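Local coordinates for protein neural-cadherin (Drosophila melanogaster, PDB 3UBF) that mediates calcium-dependent, mainly homophilic adhesion between cells through its extracellular cadherin repeats, three of which make up this chain, at residues 5-10 and 90-95; 177-182 and 201-206; 212-217 and 234-239; 288-293 and 303-308. All coordinates share one frame; numbering follows the deposited sequence.

Interaction 1 of 4, residues 5-10 and 90-95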
loop_
_atom_site.group_PDB
_atom_site.type_symbol
_atom_site.label_atom_id
_atom_site.label_comp_id
_atom_site.label_asym_id
_atom_site.label_seq_id
_atom_site.Cartn_x
_atom_site.Cartn_y
_atom_site.Cartn_z
ATOM N N PRO A 5 15.299 29.590 28.263
ATOM C CA PRO A 5 14.193 28.718 27.871
ATOM C C PRO A 5 14.596 27.836 26.702
ATOM O O PRO A 5 15.175 28.319 25.727
ATOM C CB PRO A 5 13.100 29.707 27.429
ATOM C CG PRO A 5 13.798 31.046 27.290
ATOM C CD PRO A 5 14.848 30.988 28.360
ATOM N N THR A 6 14.311 26.545 26.831
ATOM C CA THR A 6 14.684 25.553 25.849
ATOM C C THR A 6 14.057 25.900 24.501
ATOM O O THR A 6 12.858 26.157 24.410
ATOM C CB THR A 6 14.265 24.146 26.324
ATOM O OG1 THR A 6 14.949 23.841 27.542
ATOM C CG2 THR A 6 14.593 23.084 25.283
ATOM N N LYS A 7 14.894 25.948 23.470
ATOM C CA LYS A 7 14.442 26.199 22.113
ATOM C C LYS A 7 13.856 24.912 21.570
ATOM O O LYS A 7 14.569 23.929 21.425
ATOM C CB LYS A 7 15.611 26.659 21.237
ATOM C CG LYS A 7 15.261 26.852 19.771
ATOM C CD LYS A 7 14.306 28.013 19.582
ATOM C CE LYS A 7 14.341 28.490 18.147
ATOM N NZ LYS A 7 13.293 29.520 17.913
ATOM N N ARG A 8 12.556 24.922 21.307
ATOM C CA ARG A 8 11.856 23.778 20.733
ATOM C C ARG A 8 11.407 24.147 19.335
ATOM O O ARG A 8 10.891 25.239 19.118
ATOM C CB ARG A 8 10.641 23.399 21.573
ATOM C CG ARG A 8 10.996 22.814 22.922
ATOM C CD ARG A 8 9.755 22.551 23.768
ATOM N NE ARG A 8 10.088 21.841 25.003
ATOM C CZ ARG A 8 10.309 20.529 25.076
ATOM N NH1 ARG A 8 10.235 19.772 23.982
ATOM N NH2 ARG A 8 10.608 19.974 26.243
ATOM N N ILE A 9 11.619 23.242 18.386
ATOM C CA ILE A 9 11.273 23.519 17.008
ATOM C C ILE A 9 11.134 22.209 16.233
ATOM O O ILE A 9 11.875 21.257 16.465
ATOM C CB ILE A 9 12.293 24.505 16.383
ATOM C CG1 ILE A 9 11.710 25.207 15.159
ATOM C CG2 ILE A 9 13.636 23.830 16.128
ATOM C CD1 ILE A 9 12.540 26.412 14.691
ATOM N N GLU A 10 10.163 22.181 15.324
ATOM C CA GLU A 10 9.810 21.005 14.547
ATOM C C GLU A 10 10.246 21.165 13.080
ATOM O O GLU A 10 9.938 22.166 12.427
ATOM C CB GLU A 10 8.294 20.786 14.632
ATOM C CG GLU A 10 7.773 19.424 14.173
ATOM C CD GLU A 10 6.260 19.304 14.343
ATOM O OE1 GLU A 10 5.758 19.451 15.487
ATOM O OE2 GLU A 10 5.560 19.071 13.331
ATOM N N GLN A 90 21.812 27.259 26.487
ATOM C CA GLN A 90 20.467 26.976 26.015
ATOM C C GLN A 90 20.375 25.629 25.320
ATOM O O GLN A 90 21.148 25.320 24.402
ATOM C CB GLN A 90 19.979 28.074 25.081
ATOM C CG GLN A 90 18.496 28.013 24.786
ATOM C CD GLN A 90 18.128 28.855 23.600
ATOM O OE1 GLN A 90 18.983 29.192 22.789
ATOM N NE2 GLN A 90 16.850 29.196 23.479
ATOM N N ARG A 91 19.410 24.838 25.764
ATOM C CA ARG A 91 19.137 23.552 25.170
ATOM C C ARG A 91 18.296 23.749 23.914
ATOM O O ARG A 91 17.370 24.569 23.892
ATOM C CB ARG A 91 18.416 22.664 26.177
ATOM C CG ARG A 91 18.381 21.203 25.818
ATOM C CD ARG A 91 17.696 20.432 26.923
ATOM N NE ARG A 91 17.500 19.030 26.572
ATOM C CZ ARG A 91 16.940 18.124 27.368
ATOM N NH1 ARG A 91 16.510 18.455 28.583
ATOM N NH2 ARG A 91 16.808 16.877 26.944
ATOM N N VAL A 92 18.646 23.019 22.858
ATOM C CA VAL A 92 17.864 23.034 21.629
ATOM C C VAL A 92 17.356 21.627 21.339
ATOM O O VAL A 92 18.132 20.656 21.311
ATOM C CB VAL A 92 18.657 23.590 20.428
ATOM C CG1 VAL A 92 17.730 23.835 19.239
ATOM C CG2 VAL A 92 19.373 24.880 20.795
ATOM N N ILE A 93 16.041 21.523 21.162
ATOM C CA ILE A 93 15.392 20.256 20.833
ATOM C C ILE A 93 14.648 20.426 19.527
ATOM O O ILE A 93 13.591 21.056 19.487
ATOM C CB ILE A 93 14.391 19.787 21.935
ATOM C CG1 ILE A 93 15.007 19.887 23.340
ATOM C CG2 ILE A 93 13.930 18.358 21.666
ATOM C CD1 ILE A 93 14.072 19.422 24.472
ATOM N N ILE A 94 15.213 19.885 18.454
ATOM C CA ILE A 94 14.545 19.874 17.167
ATOM C C ILE A 94 13.779 18.570 17.087
ATOM O O ILE A 94 14.379 17.509 16.944
ATOM C CB ILE A 94 15.545 19.925 15.993
ATOM C CG1 ILE A 94 16.406 21.193 16.047
ATOM C CG2 ILE A 94 14.811 19.818 14.646
ATOM C CD1 ILE A 94 17.682 21.093 15.209
ATOM N N LEU A 95 12.459 18.635 17.199
ATOM C CA LEU A 95 11.639 17.462 16.942
ATOM C C LEU A 95 11.624 17.205 15.439
ATOM O O LEU A 95 11.201 18.075 14.684
ATOM C CB LEU A 95 10.218 17.666 17.460
ATOM C CG LEU A 95 9.315 16.432 17.311
ATOM C CD1 LEU A 95 9.786 15.271 18.198
ATOM C CD2 LEU A 95 7.845 16.775 17.571
#

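Interaction 2 of 4, residues 177-182 and 201-206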
loop_
_atom_site.group_PDB
_atom_site.type_symbol
_atom_site.label_atom_id
_atom_site.label_comp_id
_atom_site.label_asym_id
_atom_site.label_seq_id
_atom_site.Cartn_x
_atom_site.Cartn_y
_atom_site.Cartn_z
ATOM N N TYR A 177 -8.640 -23.277 3.911
ATOM C CA TYR A 177 -7.668 -23.070 4.980
ATOM C C TYR A 177 -7.424 -21.567 5.113
ATOM O O TYR A 177 -6.986 -20.923 4.150
ATOM C CB TYR A 177 -6.367 -23.827 4.688
ATOM C CG TYR A 177 -6.594 -25.298 4.418
ATOM C CD1 TYR A 177 -6.886 -25.752 3.125
ATOM C CD2 TYR A 177 -6.508 -26.242 5.447
ATOM C CE1 TYR A 177 -7.079 -27.103 2.860
ATOM C CE2 TYR A 177 -6.706 -27.605 5.196
ATOM C CZ TYR A 177 -6.994 -28.024 3.899
ATOM O OH TYR A 177 -7.224 -29.351 3.631
ATOM N N VAL A 178 -7.703 -21.021 6.298
ATOM C CA VAL A 178 -7.679 -19.582 6.489
ATOM C C VAL A 178 -6.537 -19.136 7.397
ATOM O O VAL A 178 -6.395 -19.612 8.515
ATOM C CB VAL A 178 -9.042 -19.044 7.028
ATOM C CG1 VAL A 178 -8.980 -17.549 7.278
ATOM C CG2 VAL A 178 -10.172 -19.360 6.064
ATOM N N LEU A 179 -5.723 -18.217 6.907
ATOM C CA LEU A 179 -4.781 -17.516 7.765
ATOM C C LEU A 179 -5.117 -16.046 7.764
ATOM O O LEU A 179 -5.424 -15.475 6.713
ATOM C CB LEU A 179 -3.363 -17.658 7.246
ATOM C CG LEU A 179 -2.740 -19.027 7.080
ATOM C CD1 LEU A 179 -1.373 -18.813 6.470
ATOM C CD2 LEU A 179 -2.634 -19.672 8.441
ATOM N N TYR A 180 -5.063 -15.436 8.941
ATOM C CA TYR A 180 -5.041 -13.980 9.032
ATOM C C TYR A 180 -3.592 -13.542 9.151
ATOM O O TYR A 180 -2.853 -14.045 9.998
ATOM C CB TYR A 180 -5.900 -13.465 10.187
ATOM C CG TYR A 180 -7.371 -13.560 9.885
ATOM C CD1 TYR A 180 -8.043 -14.776 10.000
ATOM C CD2 TYR A 180 -8.088 -12.446 9.462
ATOM C CE1 TYR A 180 -9.387 -14.877 9.706
ATOM C CE2 TYR A 180 -9.445 -12.533 9.175
ATOM C CZ TYR A 180 -10.081 -13.751 9.294
ATOM O OH TYR A 180 -11.416 -13.864 9.015
ATOM N N VAL A 181 -3.187 -12.640 8.265
ATOM C CA VAL A 181 -1.787 -12.281 8.102
ATOM C C VAL A 181 -1.633 -10.776 8.247
ATOM O O VAL A 181 -2.593 -10.018 8.072
ATOM C CB VAL A 181 -1.260 -12.715 6.723
ATOM C CG1 VAL A 181 -1.188 -14.248 6.610
ATOM C CG2 VAL A 181 -2.134 -12.127 5.607
ATOM N N LYS A 182 -0.421 -10.341 8.562
ATOM C CA LYS A 182 -0.175 -8.956 8.893
ATOM C C LYS A 182 1.278 -8.722 8.560
ATOM O O LYS A 182 2.091 -9.641 8.667
ATOM C CB LYS A 182 -0.397 -8.786 10.390
ATOM C CG LYS A 182 -0.551 -7.384 10.929
ATOM C CD LYS A 182 -0.600 -7.485 12.459
ATOM C CE LYS A 182 -0.693 -6.144 13.142
ATOM N NZ LYS A 182 -2.081 -5.598 13.100
ATOM N N GLU A 201 -5.160 -9.036 7.237
ATOM C CA GLU A 201 -5.888 -9.536 6.080
ATOM C C GLU A 201 -6.148 -11.030 6.144
ATOM O O GLU A 201 -5.368 -11.798 6.717
ATOM C CB GLU A 201 -5.132 -9.226 4.777
ATOM C CG GLU A 201 -5.420 -7.849 4.182
ATOM C CD GLU A 201 -6.854 -7.667 3.691
ATOM O OE1 GLU A 201 -7.648 -8.640 3.656
ATOM O OE2 GLU A 201 -7.201 -6.526 3.351
ATOM N N ARG A 202 -7.230 -11.438 5.501
ATOM C CA ARG A 202 -7.616 -12.832 5.446
ATOM C C ARG A 202 -7.120 -13.491 4.172
ATOM O O ARG A 202 -7.469 -13.078 3.068
ATOM C CB ARG A 202 -9.129 -12.947 5.520
ATOM C CG ARG A 202 -9.637 -14.349 5.570
ATOM C CD ARG A 202 -11.112 -14.283 5.663
ATOM N NE ARG A 202 -11.755 -15.586 5.778
ATOM C CZ ARG A 202 -12.103 -16.357 4.752
ATOM N NH1 ARG A 202 -11.828 -15.985 3.503
ATOM N NH2 ARG A 202 -12.721 -17.511 4.983
ATOM N N LEU A 203 -6.319 -14.537 4.356
ATOM C CA LEU A 203 -5.815 -15.355 3.267
ATOM C C LEU A 203 -6.569 -16.684 3.261
ATOM O O LEU A 203 -6.565 -17.451 4.249
ATOM C CB LEU A 203 -4.296 -15.548 3.371
ATOM C CG LEU A 203 -3.626 -16.599 2.466
ATOM C CD1 LEU A 203 -3.936 -16.373 0.992
ATOM C CD2 LEU A 203 -2.131 -16.645 2.688
ATOM N N SER A 204 -7.227 -16.918 2.132
ATOM C CA SER A 204 -8.025 -18.099 1.895
ATOM C C SER A 204 -7.263 -19.026 0.964
ATOM O O SER A 204 -6.970 -18.656 -0.175
ATOM C CB SER A 204 -9.356 -17.704 1.246
ATOM O OG SER A 204 -9.861 -18.785 0.480
ATOM N N ILE A 205 -6.936 -20.219 1.459
ATOM C CA ILE A 205 -6.242 -21.234 0.672
ATOM C C ILE A 205 -7.177 -22.429 0.541
ATOM O O ILE A 205 -7.620 -22.981 1.542
ATOM C CB ILE A 205 -4.917 -21.649 1.348
ATOM C CG1 ILE A 205 -4.049 -20.416 1.624
ATOM C CG2 ILE A 205 -4.165 -22.650 0.491
ATOM C CD1 ILE A 205 -2.943 -20.643 2.621
ATOM N N VAL A 206 -7.522 -22.786 -0.691
ATOM C CA VAL A 206 -8.495 -23.847 -0.932
ATOM C C VAL A 206 -7.787 -25.095 -1.470
ATOM O O VAL A 206 -6.935 -24.999 -2.356
ATOM C CB VAL A 206 -9.637 -23.372 -1.872
ATOM C CG1 VAL A 206 -10.556 -24.533 -2.284
ATOM C CG2 VAL A 206 -10.464 -22.300 -1.202
HETATM O O HOH W 1 -12.593 -16.725 8.625
#

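Interaction 3 of 4, residues 212-217 and 234-239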
loop_
_atom_site.group_PDB
_atom_site.type_symbol
_atom_site.label_atom_id
_atom_site.label_comp_id
_atom_site.label_asym_id
_atom_site.label_seq_id
_atom_site.Cartn_x
_atom_site.Cartn_y
_atom_site.Cartn_z
ATOM N N PRO A 212 -12.304 -18.855 -10.481
ATOM C CA PRO A 212 -11.550 -17.663 -10.838
ATOM C C PRO A 212 -11.936 -16.515 -9.936
ATOM O O PRO A 212 -13.075 -16.475 -9.444
ATOM C CB PRO A 212 -12.035 -17.345 -12.260
ATOM C CG PRO A 212 -12.653 -18.570 -12.757
ATOM C CD PRO A 212 -13.220 -19.251 -11.562
ATOM N N GLN A 213 -10.987 -15.610 -9.709
ATOM C CA GLN A 213 -11.243 -14.394 -8.962
ATOM C C GLN A 213 -10.950 -13.202 -9.855
ATOM O O GLN A 213 -9.883 -13.110 -10.485
ATOM C CB GLN A 213 -10.385 -14.330 -7.707
ATOM C CG GLN A 213 -10.649 -13.124 -6.820
ATOM C CD GLN A 213 -9.743 -13.104 -5.608
ATOM O OE1 GLN A 213 -8.690 -13.745 -5.596
ATOM N NE2 GLN A 213 -10.141 -12.377 -4.580
ATOM N N PHE A 214 -11.914 -12.292 -9.904
ATOM C CA PHE A 214 -11.766 -11.073 -10.664
ATOM C C PHE A 214 -10.788 -10.157 -9.956
ATOM O O PHE A 214 -10.671 -10.197 -8.731
ATOM C CB PHE A 214 -13.125 -10.403 -10.856
ATOM C CG PHE A 214 -13.965 -11.039 -11.925
ATOM C CD1 PHE A 214 -15.018 -11.881 -11.588
ATOM C CD2 PHE A 214 -13.705 -10.795 -13.273
ATOM C CE1 PHE A 214 -15.813 -12.482 -12.583
ATOM C CE2 PHE A 214 -14.493 -11.398 -14.286
ATOM C CZ PHE A 214 -15.550 -12.237 -13.939
ATOM N N TYR A 215 -10.072 -9.344 -10.731
ATOM C CA TYR A 215 -9.085 -8.403 -10.178
ATOM C C TYR A 215 -9.713 -7.206 -9.473
ATOM O O TYR A 215 -9.035 -6.478 -8.756
ATOM C CB TYR A 215 -8.056 -7.993 -11.239
ATOM C CG TYR A 215 -6.900 -8.961 -11.273
ATOM C CD1 TYR A 215 -6.894 -10.042 -12.157
ATOM C CD2 TYR A 215 -5.830 -8.830 -10.382
ATOM C CE1 TYR A 215 -5.853 -10.945 -12.171
ATOM C CE2 TYR A 215 -4.785 -9.726 -10.389
ATOM C CZ TYR A 215 -4.802 -10.789 -11.284
ATOM O OH TYR A 215 -3.759 -11.700 -11.295
ATOM N N MET A 216 -11.016 -7.018 -9.665
ATOM C CA MET A 216 -11.797 -6.070 -8.861
ATOM C C MET A 216 -13.091 -6.755 -8.385
ATOM O O MET A 216 -13.682 -7.545 -9.137
ATOM C CB MET A 216 -12.169 -4.836 -9.680
ATOM C CG MET A 216 -11.070 -4.303 -10.560
ATOM S SD MET A 216 -10.537 -2.698 -10.064
ATOM C CE MET A 216 -12.106 -1.824 -10.037
ATOM N N PRO A 217 -13.553 -6.442 -7.154
ATOM C CA PRO A 217 -14.784 -7.042 -6.664
ATOM C C PRO A 217 -16.027 -6.516 -7.390
ATOM O O PRO A 217 -17.071 -7.177 -7.383
ATOM C CB PRO A 217 -14.796 -6.642 -5.195
ATOM C CG PRO A 217 -14.073 -5.353 -5.173
ATOM C CD PRO A 217 -12.981 -5.502 -6.174
ATOM N N ILE A 234 -13.891 -0.813 -21.004
ATOM C CA ILE A 234 -13.281 -1.282 -19.772
ATOM C C ILE A 234 -12.682 -2.659 -20.014
ATOM O O ILE A 234 -13.198 -3.427 -20.838
ATOM C CB ILE A 234 -14.304 -1.267 -18.581
ATOM C CG1 ILE A 234 -13.626 -1.644 -17.254
ATOM C CG2 ILE A 234 -15.526 -2.122 -18.889
ATOM C CD1 ILE A 234 -14.358 -1.145 -16.027
ATOM N N SER A 235 -11.576 -2.945 -19.330
ATOM C CA SER A 235 -10.970 -4.271 -19.368
ATOM C C SER A 235 -11.275 -5.000 -18.085
ATOM O O SER A 235 -11.042 -4.486 -16.994
ATOM C CB SER A 235 -9.451 -4.197 -19.543
ATOM O OG SER A 235 -9.099 -4.264 -20.911
ATOM N N ILE A 236 -11.792 -6.207 -18.220
ATOM C CA ILE A 236 -12.066 -7.033 -17.068
ATOM C C ILE A 236 -11.132 -8.233 -17.084
ATOM O O ILE A 236 -10.902 -8.848 -18.129
ATOM C CB ILE A 236 -13.545 -7.419 -17.021
ATOM C CG1 ILE A 236 -14.352 -6.201 -16.588
ATOM C CG2 ILE A 236 -13.786 -8.538 -16.042
ATOM C CD1 ILE A 236 -15.598 -6.027 -17.359
ATOM N N LYS A 237 -10.555 -8.539 -15.931
ATOM C CA LYS A 237 -9.662 -9.674 -15.854
ATOM C C LYS A 237 -9.936 -10.491 -14.608
ATOM O O LYS A 237 -10.187 -9.941 -13.531
ATOM C CB LYS A 237 -8.199 -9.233 -15.905
ATOM C CG LYS A 237 -7.289 -10.302 -16.468
ATOM C CD LYS A 237 -5.842 -9.848 -16.541
ATOM C CE LYS A 237 -5.014 -10.465 -15.418
ATOM N NZ LYS A 237 -3.557 -10.507 -15.749
ATOM N N ALA A 238 -9.904 -11.808 -14.778
ATOM C CA ALA A 238 -10.032 -12.726 -13.667
ATOM C C ALA A 238 -8.799 -13.603 -13.617
ATOM O O ALA A 238 -8.192 -13.913 -14.643
ATOM C CB ALA A 238 -11.287 -13.551 -13.782
ATOM N N LYS A 239 -8.412 -13.966 -12.406
ATOM C CA LYS A 239 -7.244 -14.773 -12.200
ATOM C C LYS A 239 -7.725 -16.204 -12.147
ATOM O O LYS A 239 -8.691 -16.515 -11.444
ATOM C CB LYS A 239 -6.578 -14.383 -10.886
ATOM C CG LYS A 239 -5.414 -15.250 -10.515
ATOM C CD LYS A 239 -4.836 -14.842 -9.200
ATOM C CE LYS A 239 -3.673 -15.720 -8.886
ATOM N NZ LYS A 239 -2.764 -15.049 -7.932
#

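Interaction 4 of 4, residues 288-293 and 303-308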
loop_
_atom_site.group_PDB
_atom_site.type_symbol
_atom_site.label_atom_id
_atom_site.label_comp_id
_atom_site.label_asym_id
_atom_site.label_seq_id
_atom_site.Cartn_x
_atom_site.Cartn_y
_atom_site.Cartn_z
ATOM N N LEU A 288 -24.615 -4.670 -15.781
ATOM C CA LEU A 288 -24.201 -5.823 -16.545
ATOM C C LEU A 288 -23.531 -6.809 -15.614
ATOM O O LEU A 288 -23.007 -6.429 -14.560
ATOM C CB LEU A 288 -23.231 -5.398 -17.652
ATOM C CG LEU A 288 -23.679 -4.237 -18.559
ATOM C CD1 LEU A 288 -22.484 -3.586 -19.238
ATOM C CD2 LEU A 288 -24.707 -4.700 -19.600
ATOM N N ILE A 289 -23.568 -8.079 -15.987
ATOM C CA ILE A 289 -22.835 -9.078 -15.254
ATOM C C ILE A 289 -21.855 -9.723 -16.208
ATOM O O ILE A 289 -22.247 -10.264 -17.259
ATOM C CB ILE A 289 -23.745 -10.141 -14.619
ATOM C CG1 ILE A 289 -24.657 -9.507 -13.576
ATOM C CG2 ILE A 289 -22.902 -11.232 -13.960
ATOM C CD1 ILE A 289 -25.684 -10.468 -12.981
ATOM N N VAL A 290 -20.579 -9.644 -15.840
ATOM C CA VAL A 290 -19.535 -10.373 -16.538
ATOM C C VAL A 290 -19.278 -11.705 -15.840
ATOM O O VAL A 290 -19.147 -11.774 -14.608
ATOM C CB VAL A 290 -18.226 -9.555 -16.658
ATOM C CG1 VAL A 290 -17.142 -10.383 -17.387
ATOM C CG2 VAL A 290 -18.490 -8.239 -17.398
ATOM N N THR A 291 -19.218 -12.763 -16.635
ATOM C CA THR A 291 -18.873 -14.075 -16.115
ATOM C C THR A 291 -17.514 -14.505 -16.650
ATOM O O THR A 291 -17.237 -14.345 -17.837
ATOM C CB THR A 291 -19.957 -15.095 -16.455
ATOM O OG1 THR A 291 -21.204 -14.612 -15.949
ATOM C CG2 THR A 291 -19.657 -16.470 -15.826
ATOM N N ALA A 292 -16.664 -15.002 -15.748
ATOM C CA ALA A 292 -15.406 -15.659 -16.111
ATOM C C ALA A 292 -15.569 -17.173 -16.008
ATOM O O ALA A 292 -15.890 -17.696 -14.948
ATOM C CB ALA A 292 -14.263 -15.194 -15.221
ATOM N N THR A 293 -15.328 -17.870 -17.109
ATOM C CA THR A 293 -15.511 -19.310 -17.156
ATOM C C THR A 293 -14.214 -20.003 -17.524
ATOM O O THR A 293 -13.572 -19.653 -18.508
ATOM C CB THR A 293 -16.610 -19.674 -18.162
ATOM O OG1 THR A 293 -17.789 -18.926 -17.842
ATOM C CG2 THR A 293 -16.931 -21.159 -18.125
ATOM N N VAL A 303 -19.219 -11.051 -11.782
ATOM C CA VAL A 303 -18.952 -9.760 -11.169
ATOM C C VAL A 303 -19.883 -8.716 -11.790
ATOM O O VAL A 303 -20.316 -8.872 -12.925
ATOM C CB VAL A 303 -17.456 -9.367 -11.340
ATOM C CG1 VAL A 303 -17.136 -8.962 -12.786
ATOM C CG2 VAL A 303 -17.052 -8.300 -10.344
ATOM N N ASP A 304 -20.208 -7.669 -11.042
ATOM C CA ASP A 304 -21.036 -6.588 -11.583
ATOM C C ASP A 304 -20.198 -5.638 -12.390
ATOM O O ASP A 304 -19.092 -5.262 -11.986
ATOM C CB ASP A 304 -21.708 -5.777 -10.485
ATOM C CG ASP A 304 -22.614 -6.602 -9.635
ATOM O OD1 ASP A 304 -23.485 -7.312 -10.191
ATOM O OD2 ASP A 304 -22.449 -6.531 -8.393
ATOM N N LEU A 305 -20.736 -5.276 -13.544
ATOM C CA LEU A 305 -20.217 -4.174 -14.315
ATOM C C LEU A 305 -21.329 -3.128 -14.441
ATOM O O LEU A 305 -22.456 -3.438 -14.856
ATOM C CB LEU A 305 -19.730 -4.652 -15.682
ATOM C CG LEU A 305 -19.325 -3.595 -16.710
ATOM C CD1 LEU A 305 -18.239 -2.673 -16.189
ATOM C CD2 LEU A 305 -18.872 -4.280 -17.992
ATOM N N THR A 306 -21.007 -1.906 -14.036
ATOM C CA THR A 306 -21.935 -0.806 -14.119
ATOM C C THR A 306 -21.371 0.201 -15.110
ATOM O O THR A 306 -20.222 0.641 -14.973
ATOM C CB THR A 306 -22.155 -0.181 -12.732
ATOM O OG1 THR A 306 -22.607 -1.202 -11.834
ATOM C CG2 THR A 306 -23.196 0.919 -12.779
ATOM N N ILE A 307 -22.158 0.540 -16.130
ATOM C CA ILE A 307 -21.738 1.547 -17.095
ATOM C C ILE A 307 -22.682 2.730 -17.074
ATOM O O ILE A 307 -23.863 2.612 -17.395
ATOM C CB ILE A 307 -21.613 0.985 -18.533
ATOM C CG1 ILE A 307 -20.664 -0.224 -18.548
ATOM C CG2 ILE A 307 -21.164 2.089 -19.499
ATOM C CD1 ILE A 307 -20.462 -0.851 -19.910
ATOM N N ARG A 308 -22.141 3.873 -16.683
ATOM C CA ARG A 308 -22.868 5.124 -16.711
ATOM C C ARG A 308 -22.540 5.912 -17.973
ATOM O O ARG A 308 -21.386 5.977 -18.404
ATOM C CB ARG A 308 -22.540 5.942 -15.479
ATOM C CG ARG A 308 -23.059 5.333 -14.194
ATOM C CD ARG A 308 -22.323 5.875 -12.965
ATOM N NE ARG A 308 -23.045 5.596 -11.721
ATOM C CZ ARG A 308 -22.821 4.552 -10.923
ATOM N NH1 ARG A 308 -21.873 3.652 -11.209
ATOM N NH2 ARG A 308 -23.545 4.412 -9.820
HETATM O O HOH W 2 -24.755 -5.423 -12.670
#

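Interaction 1 of 4, residues 5-10 and 90-95
The parallel pairing of the first and last strands of a cadherin repeat sets Lys7 beside Val92 and Ile9 beside Ile94. Lys7 N donates to Arg91 O at 2.9 Å, Ile93 N returns to Lys7 O, and Ile9 N to Ile93 O and Leu95 N to Ile9 O continue the pattern. Pro5, at the start, is gripped by a side chain instead: extended Gln90 turns its amide so that NE2 meets Pro5 O at 2.9 Å (N-H...O 169°), the oxygen lying almost in the amide plane. On the Val92 and Ile94 face the branched residues suit a strand packed inward; Ile9 CG2 touches Ile94 CG1 at 3.8 Å, and Phe24 of strand 22-25 closes over them. The side chain of Lys7 contributes its methylenes, CG resting 3.9 Å from Val92 CG1; the bend at its second torsion (67°) turns CD aside, and NZ pairs with Glu27. The other face is more open. There Ile93 CD1 sits 3.6 Å above one face of the Arg8 guanidinium, toward its rim, and also meets Thr6 CG2, while Arg91 salt-bridges Asp70. First strand parallel to last, with the others antiparallel, is the hallmark of the Greek-key cadherin sandwich.

Interaction 2 of 4, residues 177-182 and 201-206
Tyr177, Leu179 and Val181 form hydrogen-bonded antiparallel pairs with Ile205, Leu203 and Glu201, the two short strands running 147° apart with their axes 4.6 Å from each other at closest. Six backbone bonds result, Leu203 N to Leu179 O (2.7 Å) being nearly straight. Between these pairs Val178 and Tyr180 share a face with Arg202. The arginine chain, extended with CG anti to the backbone N (chi1 -176°), passes over one face of the Tyr180 ring: CB makes an off-centre CH-pi contact 4.2 Å from the centroid, and CD lies 3.4 Å from Tyr180 OH. Val178 CG2 touches Arg202 NH2 at 3.3 Å from over the guanidinium face, and Glu176 takes that nitrogen in a salt bridge. A water accepts from Arg202 NE at 3.2 Å and bonds Tyr180 OH at 3.1 Å, lying in the plane of the guanidinium at its edge. A leucine in place of Tyr180 would probably leave the water without its hydroxyl partner and the arginine methylenes without their flat cover, freer to swing. On the other face Leu179, Val181, Leu203 and Ile205 are buried, as suits their apolar side chains: Leu203 reaches Phe128 of strand 126-133 in the opposing sheet. Within its own sheet, strand 201-207 lies between strands 113-117 and 176-185, and strand 141-149 flanks the latter.

Interaction 3 of 4, residues 212-217 and 234-239
Phe214 and Ala238 make the tight side of this contact, their CA atoms only 3.8 Å apart, an approach that the single methyl of an alanine suits. Ala238 CB lies over a face of the Phe214 ring, 4.0 Å from its centroid, in a CH-pi contact. Ile236 CG2 crosses to Phe214 CE2 at 3.4 Å, and the buried ring reaches on to Ala292 and Val303. The backbones are stitched in antiparallel fashion: Gln213 N to Lys239 O, Lys239 N to Gln213 O, and Tyr215 N to Lys237 O at 2.9 Å. The loose side turns outward. There Tyr215 lies alongside Lys237, whose chain, bent at its third torsion (104°), brings CE to 3.4 Å from Tyr215 CE1, while Lys239 CB approaches the same CE1 at 3.7 Å. Both lysines offer methylenes to the ring, an apt use of long chains at a partly exposed margin. An alanine in place of Tyr215 is likely to leave these methylenes uncovered and the lysine ends freer to move. Gln213 NE2 bonds Pro112 O, tying this edge to the start of the preceding repeat. Apolar groups inward, lysines outward and a direct side-chain bond to the preceding repeat suggest a junction held by protein contacts and not by calcium, consistent with a calcium-free linker.

Interaction 4 of 4, residues 288-293 and 303-308
Val303 pairs with Val290 in the beta hairpin of strands 285-294 and 300-310, the last two strands of the third cadherin repeat. Two backbone bonds join them, Val303 N to Val290 O at 2.9 Å and the return from Val290 N. Val303 CG1, in the crowded position between its own N and carbonyl carbon (chi1 73°), rests near Val290 CB. Asp304, on the outer face, suits a polar setting: its side chain lies about 3 Å from a bound zinc ion, and a water that donates to Leu288 O at 2.8 Å reaches OD1 weakly. Leu305 turns inward again. Its N donates to that same Leu288 O at 2.7 Å from above the carbonyl plane, giving this oxygen two donors, and its CD2 fits between Leu288 CD1 (3.9 Å) and Val290 CG2 (4.0 Å). Ile307, buried against Phe260, completes the apolar row, its unbranched end stretching CD1 to within 3.5 Å of Leu288 CD1.

The four contacts follow one another along a chain of three cadherin repeats. Interaction 1 joins the first and last strands of the first repeat; interactions 2 and 4 join the last two strands of the second and third. Centres of interactions 1 and 2 lie about 47 Å apart, with the calcium site of Glu13, Asp59, Glu61 and Asp138 bringing residues of both repeats together. Interaction 3 follows interaction 2 at about 20 Å between centres, where the chain enters the third repeat. Interactions 3 and 4, centres about 10 Å apart, meet face to face in that sandwich: Phe214 CZ touches Ala292 CB at 3.5 Å, and Ile236 CD1 touches Val290 CG2 at 3.6 Å.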